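Local atomic coordinates of 6'''-hydroxyparomomycin C oxidase (Microbacterium trichothecenolyticum, PDB entry 7DVE), a protein that oxidises the C3 hydroxyl of the sugar in C-glycosides such as isoorientin and mangiferin, using bound FAD and reducing oxygen to hydrogen peroxide. Residues Arg91-Arg94 with Pro95-Leu99; Tyr104-Asp107 with Gly108-Gly111; Val345-Leu348 with Asp349-Pro352; Asn488-Leu491 with Thr492-Leu496. All blocks are in the same frame, centred on the assembly; numbering follows the deposited sequence.

Overall arrangement
Three of the four local contacts line the flavin pocket of a monomeric GMC oxidoreductase, and the fourth lies at the surface. Contact 4 lies deepest, its centre about 8 Å from the centre of the chain, and presents the start of helix 490-510 to the isoalloxazine. Contacts 1 and 3 reach the FAD through Thr97 and Pro352, and they meet each other where Arg94 NH1 lies 3.1 Å from Pro352 O, a probable hydrogen bond. Contact 2 is the outlier: its nearest atoms are about 17 Å from contact 4, yet it touches contact 1 through Tyr104 and Arg91. Nearest atoms of contacts 3 and 4 are about 7 Å apart, without touching.

Contact 1 of 4, residues Arg91-Arg94 with Pro95-Leu99; sequences RRAR and PGTYL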
# COMPACT_ATOMS: atom_id res chain seq x y z
N ARG A 91 15.74 0.40 -16.09
CA ARG A 91 14.49 0.83 -15.42
C ARG A 91 13.62 -0.41 -15.21
O ARG A 91 12.80 -0.73 -16.06
CB ARG A 91 13.76 1.91 -16.27
CG ARG A 91 13.04 2.99 -15.49
CD ARG A 91 12.22 3.96 -16.38
NE ARG A 91 11.48 3.24 -17.41
CZ ARG A 91 10.17 3.03 -17.39
NH1 ARG A 91 9.41 3.48 -16.42
NH2 ARG A 91 9.61 2.33 -18.38
N ARG A 92 13.78 -1.10 -14.08
CA ARG A 92 13.21 -2.43 -13.88
C ARG A 92 12.16 -2.46 -12.76
O ARG A 92 12.33 -1.83 -11.72
CB ARG A 92 14.31 -3.45 -13.54
CG ARG A 92 14.85 -4.23 -14.72
CD ARG A 92 15.39 -5.58 -14.28
NE ARG A 92 15.19 -6.61 -15.29
CZ ARG A 92 14.05 -7.25 -15.51
NH1 ARG A 92 12.96 -6.97 -14.80
NH2 ARG A 92 13.99 -8.18 -16.46
N ALA A 93 11.11 -3.25 -12.96
CA ALA A 93 10.08 -3.46 -11.96
C ALA A 93 10.37 -4.72 -11.14
O ALA A 93 10.82 -5.74 -11.69
CB ALA A 93 8.71 -3.59 -12.62
N ARG A 94 10.09 -4.65 -9.84
CA ARG A 94 10.14 -5.83 -8.98
C ARG A 94 9.13 -6.86 -9.46
O ARG A 94 8.07 -6.50 -9.99
CB ARG A 94 9.79 -5.45 -7.55
CG ARG A 94 10.95 -5.03 -6.72
CD ARG A 94 10.42 -4.11 -5.66
NE ARG A 94 10.36 -2.72 -6.11
CZ ARG A 94 10.30 -1.69 -5.28
NH1 ARG A 94 10.30 -1.86 -3.96
NH2 ARG A 94 10.23 -0.46 -5.78
N PRO A 95 9.41 -8.16 -9.28
CA PRO A 95 8.44 -9.19 -9.67
C PRO A 95 7.09 -8.96 -9.02
O PRO A 95 7.00 -8.50 -7.89
CB PRO A 95 9.09 -10.50 -9.19
CG PRO A 95 10.48 -10.13 -8.64
CD PRO A 95 10.76 -8.71 -9.01
N GLY A 96 6.03 -9.24 -9.77
CA GLY A 96 4.68 -8.97 -9.33
C GLY A 96 4.19 -7.56 -9.60
O GLY A 96 3.04 -7.25 -9.26
N THR A 97 5.01 -6.69 -10.16
CA THR A 97 4.61 -5.32 -10.46
C THR A 97 5.05 -4.96 -11.87
O THR A 97 5.85 -5.66 -12.49
CB THR A 97 5.19 -4.31 -9.47
OG1 THR A 97 6.59 -4.15 -9.74
CG2 THR A 97 5.01 -4.76 -8.05
N TYR A 98 4.52 -3.85 -12.38
CA TYR A 98 4.94 -3.33 -13.68
C TYR A 98 5.03 -1.81 -13.61
O TYR A 98 4.43 -1.16 -12.75
CB TYR A 98 4.01 -3.76 -14.82
CG TYR A 98 2.57 -3.29 -14.70
CD1 TYR A 98 1.71 -3.87 -13.76
CD2 TYR A 98 2.06 -2.30 -15.55
CE1 TYR A 98 0.41 -3.47 -13.66
CE2 TYR A 98 0.75 -1.90 -15.44
CZ TYR A 98 -0.07 -2.48 -14.49
OH TYR A 98 -1.38 -2.09 -14.38
N LEU A 99 5.81 -1.26 -14.53
CA LEU A 99 6.07 0.17 -14.58
C LEU A 99 5.25 0.81 -15.69
O LEU A 99 4.70 0.13 -16.55
CB LEU A 99 7.56 0.45 -14.82
CG LEU A 99 8.56 -0.20 -13.86
CD1 LEU A 99 9.95 0.22 -14.20
CD2 LEU A 99 8.24 0.18 -12.44
O HOH W 1 8.55 -2.18 -8.85
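The chain reverses in a type II beta turn from Arg94 to Thr97, closed by Thr97 N donating to Arg94 O at 3.1 Å, so that residues 91-94 run out and 95-99 run back at 139° to them. Pro95 and Gly96 occupy the two central positions, and the positive phi of Gly96 would press any CB against the preceding carbonyl oxygen. The threonine then grips the same carbonyl a second time: with OG1 between the backbone N and the carbonyl carbon (chi1 73°), Thr97 OG1 donates to Arg94 O over 2.8 Å. Both donors lie somewhat tilted from the carbonyl plane. A water adds a further tie, donating to Thr97 OG1 and accepting from Arg94 N, with a weak bond from Arg94 NE. Beyond it, the guanidinium of Arg94 leads away to the carbonyls of Ala441 and Pro352.

Farther from the turn the contact is apolar. Ala93 CB points across, coming 3.6 Å from Leu99 CG and 3.5 Å from Thr97 O. The Leu99 side chain slides past that of Arg91 in the opposite direction; its CD1 rests 3.5 Å from Arg91 O and 4.0 Å above one face of the guanidinium, offset toward the rim. That guanidinium is held by Leu100 O and Pro113 O. Gly96 O accepts from Ser118 OG, a residue of the FAD site, and Thr97 itself touches the cofactor. A Pro-Gly type II turn is thus put to use in the wall of the flavin pocket, just ahead of the strand pair 98-99 and 116-117.

Contact 2 of 4, residues Tyr104-Asp107 with Gly108-Gly111; sequences YQAD and GEDG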
# COMPACT_ATOMS: atom_id res chain seq x y z
N TYR A 104 6.21 8.71 -17.47
CA TYR A 104 6.63 8.75 -16.08
C TYR A 104 7.46 9.99 -15.74
O TYR A 104 7.71 10.24 -14.56
CB TYR A 104 7.41 7.46 -15.75
CG TYR A 104 8.56 7.17 -16.68
CD1 TYR A 104 9.78 7.80 -16.50
CD2 TYR A 104 8.44 6.27 -17.74
CE1 TYR A 104 10.85 7.54 -17.32
CE2 TYR A 104 9.51 6.01 -18.59
CZ TYR A 104 10.72 6.67 -18.37
OH TYR A 104 11.82 6.46 -19.16
N GLN A 105 7.86 10.78 -16.73
CA GLN A 105 8.70 11.95 -16.48
C GLN A 105 8.52 12.94 -17.61
O GLN A 105 8.53 12.56 -18.79
CB GLN A 105 10.17 11.57 -16.35
CG GLN A 105 11.08 12.79 -16.37
CD GLN A 105 12.56 12.44 -16.55
OE1 GLN A 105 13.08 11.48 -15.95
NE2 GLN A 105 13.24 13.23 -17.37
N ALA A 106 8.34 14.21 -17.25
CA ALA A 106 8.20 15.31 -18.19
C ALA A 106 9.54 16.01 -18.35
O ALA A 106 10.42 15.86 -17.50
CB ALA A 106 7.13 16.30 -17.71
N ASP A 107 9.67 16.77 -19.44
CA ASP A 107 10.87 17.53 -19.75
C ASP A 107 11.34 18.34 -18.55
O ASP A 107 10.62 19.23 -18.08
CB ASP A 107 10.63 18.49 -20.93
CG ASP A 107 10.26 17.79 -22.22
OD1 ASP A 107 10.26 16.54 -22.23
OD2 ASP A 107 9.98 18.49 -23.24
N GLY A 108 12.57 18.11 -18.12
CA GLY A 108 13.16 18.96 -17.11
C GLY A 108 12.73 18.65 -15.69
O GLY A 108 13.12 19.39 -14.78
N GLU A 109 11.97 17.58 -15.48
CA GLU A 109 11.41 17.21 -14.18
C GLU A 109 12.06 15.93 -13.68
O GLU A 109 12.58 15.13 -14.46
CB GLU A 109 9.90 17.01 -14.29
CG GLU A 109 9.17 18.30 -14.67
CD GLU A 109 7.66 18.20 -14.57
OE1 GLU A 109 7.17 17.13 -14.17
OE2 GLU A 109 6.96 19.20 -14.88
N ASP A 110 12.01 15.74 -12.35
CA ASP A 110 12.48 14.49 -11.77
C ASP A 110 11.64 13.31 -12.21
O ASP A 110 12.16 12.21 -12.44
CB ASP A 110 12.50 14.59 -10.24
CG ASP A 110 13.34 15.75 -9.76
OD1 ASP A 110 14.58 15.61 -9.71
OD2 ASP A 110 12.76 16.82 -9.43
N GLY A 111 10.32 13.51 -12.33
CA GLY A 111 9.37 12.42 -12.55
C GLY A 111 9.40 11.37 -11.45
O GLY A 111 10.02 11.52 -10.40
O HOH W 2 7.59 14.49 -14.49
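Ala106 and Glu109 face each other across a type II beta turn, in which Glu109 N donates to Ala106 O at 3.1 Å with an N-H...O angle of 153°, from above the carbonyl plane rather than along a lone pair. Gly108 takes the third position with positive phi. The glutamate can be followed outward atom by atom. Its CB sits 3.4 Å from Ala106 O, beside the turn bond. With CG anti to the carbonyl carbon (chi1 -63°), the chain runs back along the first arm, CG passing 3.8 Å from Asp107 O. Glu109 CD then lies 3.7 Å from Ala106 CB, and the OE1 atom comes still nearer to that methyl. At the tip Glu109 OE1 accepts a hydrogen bond from a water at 2.7 Å. This water accepts in turn from Ala106 N, joining carboxylate and backbone. OE1 also accepts from Tyr402 N, while OE2 has a weak bond with His401 ND1.

Elsewhere in the bend, the Gln105 side chain lies alongside the returning backbone, its CG 3.4 Å from Glu109 O. Gly111 CA packs 3.4 Å from Tyr104 O, so closely that a CB there would clash with this oxygen and with Gln105 CB.

With an alanine in place of Glu109, Tyr402 N would probably lose its acceptor and the bridging water one of its two holds on the turn. Two donors converging on OE1 are consistent with a carboxylate that stays ionised, and it ties the surface turn between strands 98-99 and 116-117 to His401 and Tyr402, at and just after the end of strand 396-401.

Contact 3 of 4, residues Val345-Leu348 with Asp349-Pro352; sequences VMQL and DASP
Residues 345-348 leave strand 341-347 and bend at once into 349-352 through two successive backbone bonds of 3-10 spacing: Ala350 N to Gln347 O at 3.0 Å and Ser351 N to Leu348 O at 3.1 Å. Both donors stand above the carbonyl planes, the second by 67°.

On one side of the bend Gln347 and Asp349 are hydrogen-bonded. Gln347 NE2 donates to Asp349 OD1 over 2.8 Å and nearly straight, at 160°; OD1 uses its syn lone pair and lies close to the plane of the Gln347 amide, while the carboxylate itself is turned 35° from that plane. Each CG is tucked between its own backbone N and carbonyl carbon, which turns both tips to the same place. Strand 341-347, part of the large antiparallel sheet, thus ends in a short 3-10 turn. Ser325, in a loop, adds two bonds: its carbonyl takes Gln347 NE2 and its hydroxyl meets Asp349 OD2, while Gln347 OE1 accepts from Gly329 N and Tyr327 N.

The other side is apolar. The Met346 chain, bent at chi2 and chi3, lays SD against the outgoing segment, 3.8 Å from both Ser351 CA and Pro352 CD, crossing the proline at about a right angle. Pro352 in turn touches the FAD and Thr129, a residue of the flavin site.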
# COMPACT_ATOMS: atom_id res chain seq x y z
N VAL A 345 14.67 -1.53 9.71
CA VAL A 345 15.78 -2.47 9.59
C VAL A 345 15.19 -3.86 9.43
O VAL A 345 14.30 -4.24 10.19
CB VAL A 345 16.70 -2.39 10.82
CG1 VAL A 345 17.96 -3.19 10.57
CG2 VAL A 345 17.03 -0.96 11.13
N MET A 346 15.70 -4.62 8.46
CA MET A 346 15.00 -5.80 7.97
C MET A 346 15.96 -6.93 7.66
O MET A 346 16.99 -6.71 7.03
CB MET A 346 14.20 -5.49 6.68
CG MET A 346 13.53 -4.11 6.65
SD MET A 346 13.41 -3.40 5.04
CE MET A 346 14.98 -2.57 4.90
N GLN A 347 15.60 -8.14 8.09
CA GLN A 347 16.16 -9.33 7.48
C GLN A 347 15.82 -9.30 5.99
O GLN A 347 14.79 -8.75 5.60
CB GLN A 347 15.62 -10.61 8.15
CG GLN A 347 14.09 -10.76 8.22
CD GLN A 347 13.65 -12.04 8.95
OE1 GLN A 347 13.93 -12.24 10.14
NE2 GLN A 347 12.95 -12.91 8.23
N LEU A 348 16.67 -9.91 5.17
CA LEU A 348 16.61 -9.64 3.74
C LEU A 348 15.32 -10.15 3.09
O LEU A 348 14.82 -9.53 2.14
CB LEU A 348 17.81 -10.24 3.02
CG LEU A 348 19.15 -9.76 3.56
CD1 LEU A 348 20.30 -10.50 2.84
CD2 LEU A 348 19.27 -8.26 3.41
N ASP A 349 14.74 -11.26 3.58
CA ASP A 349 13.53 -11.74 2.92
C ASP A 349 12.30 -10.92 3.31
O ASP A 349 11.20 -11.21 2.81
CB ASP A 349 13.33 -13.25 3.17
CG ASP A 349 12.94 -13.60 4.59
OD1 ASP A 349 12.89 -12.70 5.46
OD2 ASP A 349 12.75 -14.81 4.88
N ALA A 350 12.46 -9.92 4.16
CA ALA A 350 11.43 -8.93 4.48
C ALA A 350 11.76 -7.56 3.93
O ALA A 350 11.17 -6.57 4.37
CB ALA A 350 11.23 -8.81 5.99
N SER A 351 12.73 -7.47 3.01
CA SER A 351 12.94 -6.13 2.48
C SER A 351 12.19 -5.97 1.16
O SER A 351 12.09 -6.92 0.39
CB SER A 351 14.43 -5.85 2.27
OG SER A 351 14.64 -4.88 1.25
N PRO A 352 11.63 -4.79 0.86
CA PRO A 352 10.95 -4.60 -0.42
C PRO A 352 11.90 -4.43 -1.58
O PRO A 352 11.47 -4.46 -2.73
CB PRO A 352 10.12 -3.32 -0.20
CG PRO A 352 10.85 -2.59 0.87
CD PRO A 352 11.45 -3.64 1.77

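Contact 4 of 4, residues Asn488-Leu491 with Thr492-Leu496; sequences NPTL and TGVAL. With FAD (flavin-adenine dinucleotide), chain C.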
# COMPACT_ATOMS: atom_id res chain seq x y z
N ASN A 488 5.01 3.75 6.22
CA ASN A 488 4.34 2.93 5.21
C ASN A 488 2.84 3.21 5.30
O ASN A 488 2.29 3.26 6.40
CB ASN A 488 4.66 1.46 5.42
CG ASN A 488 6.10 1.25 5.90
OD1 ASN A 488 6.44 1.63 7.02
ND2 ASN A 488 6.95 0.67 5.05
N PRO A 489 2.18 3.49 4.18
CA PRO A 489 0.85 4.11 4.26
C PRO A 489 -0.32 3.16 4.40
O PRO A 489 -1.42 3.61 4.73
CB PRO A 489 0.75 4.87 2.92
CG PRO A 489 1.54 4.02 2.00
CD PRO A 489 2.72 3.52 2.81
N THR A 490 -0.13 1.87 4.14
CA THR A 490 -1.28 0.98 3.97
C THR A 490 -2.17 0.97 5.21
O THR A 490 -3.40 1.08 5.10
CB THR A 490 -0.82 -0.43 3.62
OG1 THR A 490 0.23 -0.37 2.66
CG2 THR A 490 -2.00 -1.20 3.00
N LEU A 491 -1.59 0.81 6.41
CA LEU A 491 -2.43 0.79 7.60
C LEU A 491 -3.31 2.03 7.67
O LEU A 491 -4.49 1.94 8.02
CB LEU A 491 -1.58 0.69 8.87
CG LEU A 491 -2.41 0.69 10.19
CD1 LEU A 491 -3.53 -0.36 10.19
CD2 LEU A 491 -1.52 0.43 11.39
N THR A 492 -2.75 3.19 7.30
CA THR A 492 -3.52 4.43 7.38
C THR A 492 -4.62 4.47 6.33
O THR A 492 -5.76 4.88 6.63
CB THR A 492 -2.60 5.64 7.23
OG1 THR A 492 -1.63 5.62 8.28
CG2 THR A 492 -3.43 6.92 7.34
N GLY A 493 -4.29 4.07 5.09
CA GLY A 493 -5.32 3.95 4.05
C GLY A 493 -6.46 3.03 4.46
O GLY A 493 -7.63 3.37 4.27
N VAL A 494 -6.13 1.88 5.05
CA VAL A 494 -7.15 0.95 5.54
C VAL A 494 -7.99 1.60 6.65
O VAL A 494 -9.22 1.45 6.68
CB VAL A 494 -6.50 -0.37 5.98
CG1 VAL A 494 -7.43 -1.18 6.91
CG2 VAL A 494 -6.12 -1.20 4.74
N ALA A 495 -7.36 2.34 7.57
CA ALA A 495 -8.11 3.04 8.63
C ALA A 495 -9.13 4.03 8.06
O ALA A 495 -10.30 4.09 8.50
CB ALA A 495 -7.13 3.76 9.55
N LEU A 496 -8.70 4.83 7.07
CA LEU A 496 -9.65 5.76 6.44
C LEU A 496 -10.75 4.99 5.72
O LEU A 496 -11.93 5.37 5.77
CB LEU A 496 -8.93 6.72 5.51
CG LEU A 496 -7.72 7.41 6.15
CD1 LEU A 496 -6.95 8.20 5.11
CD2 LEU A 496 -8.19 8.32 7.27
PA FAD C . -3.56 -1.87 -4.52
O1A FAD C . -2.79 -1.46 -5.72
O2A FAD C . -2.87 -2.67 -3.48
O5B FAD C . -4.82 -2.65 -5.16
C5B FAD C . -5.63 -1.99 -6.13
C4B FAD C . -6.28 -3.00 -7.04
O4B FAD C . -7.14 -2.23 -7.93
C3B FAD C . -5.24 -3.68 -7.94
O3B FAD C . -5.40 -5.11 -7.83
C2B FAD C . -5.67 -3.20 -9.33
O2B FAD C . -5.50 -4.20 -10.33
C1B FAD C . -7.16 -2.96 -9.15
N9A FAD C . -7.70 -2.06 -10.23
C8A FAD C . -7.12 -0.88 -10.51
N7A FAD C . -7.82 -0.29 -11.50
C5A FAD C . -8.82 -1.11 -11.84
C6A FAD C . -9.79 -0.97 -12.75
N6A FAD C . -9.78 0.15 -13.47
N1A FAD C . -10.74 -1.91 -12.94
C2A FAD C . -10.69 -3.06 -12.14
N3A FAD C . -9.66 -3.17 -11.18
C4A FAD C . -8.75 -2.20 -11.05
N1 FAD C . 3.07 -1.00 2.03
C2 FAD C . 3.16 -0.84 3.40
O2 FAD C . 2.30 -0.15 3.95
N3 FAD C . 4.20 -1.44 4.12
C4 FAD C . 5.15 -2.25 3.46
O4 FAD C . 6.05 -2.79 4.11
C4X FAD C . 5.05 -2.40 2.08
N5 FAD C . 5.95 -3.12 1.36
C5X FAD C . 5.74 -3.35 0.04
C6 FAD C . 6.58 -4.21 -0.69
C7 FAD C . 6.35 -4.51 -2.03
C7M FAD C . 7.30 -5.46 -2.80
C8 FAD C . 5.25 -3.94 -2.68
C8M FAD C . 4.99 -4.26 -4.16
C9 FAD C . 4.41 -3.08 -1.96
C9A FAD C . 4.64 -2.77 -0.61
N10 FAD C . 3.84 -1.92 0.08
C10 FAD C . 4.00 -1.77 1.39
C1' FAD C . 2.74 -1.16 -0.56
C2' FAD C . 1.34 -1.78 -0.43
O2' FAD C . 1.32 -3.00 -1.19
C3' FAD C . 0.24 -0.77 -0.90
O3' FAD C . 0.28 0.41 -0.08
C4' FAD C . -1.16 -1.36 -0.73
O4' FAD C . -1.26 -2.57 -1.47
C5' FAD C . -2.23 -0.36 -1.26
O5' FAD C . -3.52 -0.99 -1.31
P FAD C . -4.72 -0.51 -2.28
O1P FAD C . -5.85 -1.48 -2.30
O2P FAD C . -4.98 0.90 -1.90
O3P FAD C . -4.20 -0.58 -3.81
O HOH W 3 0.15 3.78 8.25
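Flavin atom O2 is gripped twice by Thr490: the backbone N donates to it at 3.2 Å, and the hydroxyl OG1 lies 2.4 Å away, a doubtfully short bond. The same OG1 accepts from ribityl O3' at 2.8 Å. The first torsion (chi1 -43°) sets OG1 anti to the carbonyl carbon and beside the backbone N, which brings the hydroxyl to the oxygen that the N-H already holds; CG2 packs 3.8 Å from FAD C4'.

Just ahead, Asn488 CB comes within 3.2 Å of flavin N3, its ND2 held by Gln344 OE1, and Pro489 touches the proposed proton acceptor His444. Behind Thr490 the i to i+4 hydrogen bonds of the helix begin: Gly493 N to Pro489 O, Val494 N to Thr490 O and Ala495 N to Leu491 O. A water joins Asn488 O to Thr492 OG1.

A valine in place of Thr490 would probably leave O3' without this acceptor and O2 with the backbone N-H as its sole hold from this residue. The N-terminal end of helix 490-510 lies at flavin O2, where Thr490 N donates, and its dipole could help stabilise negative charge at N1 and O2 of the reduced flavin.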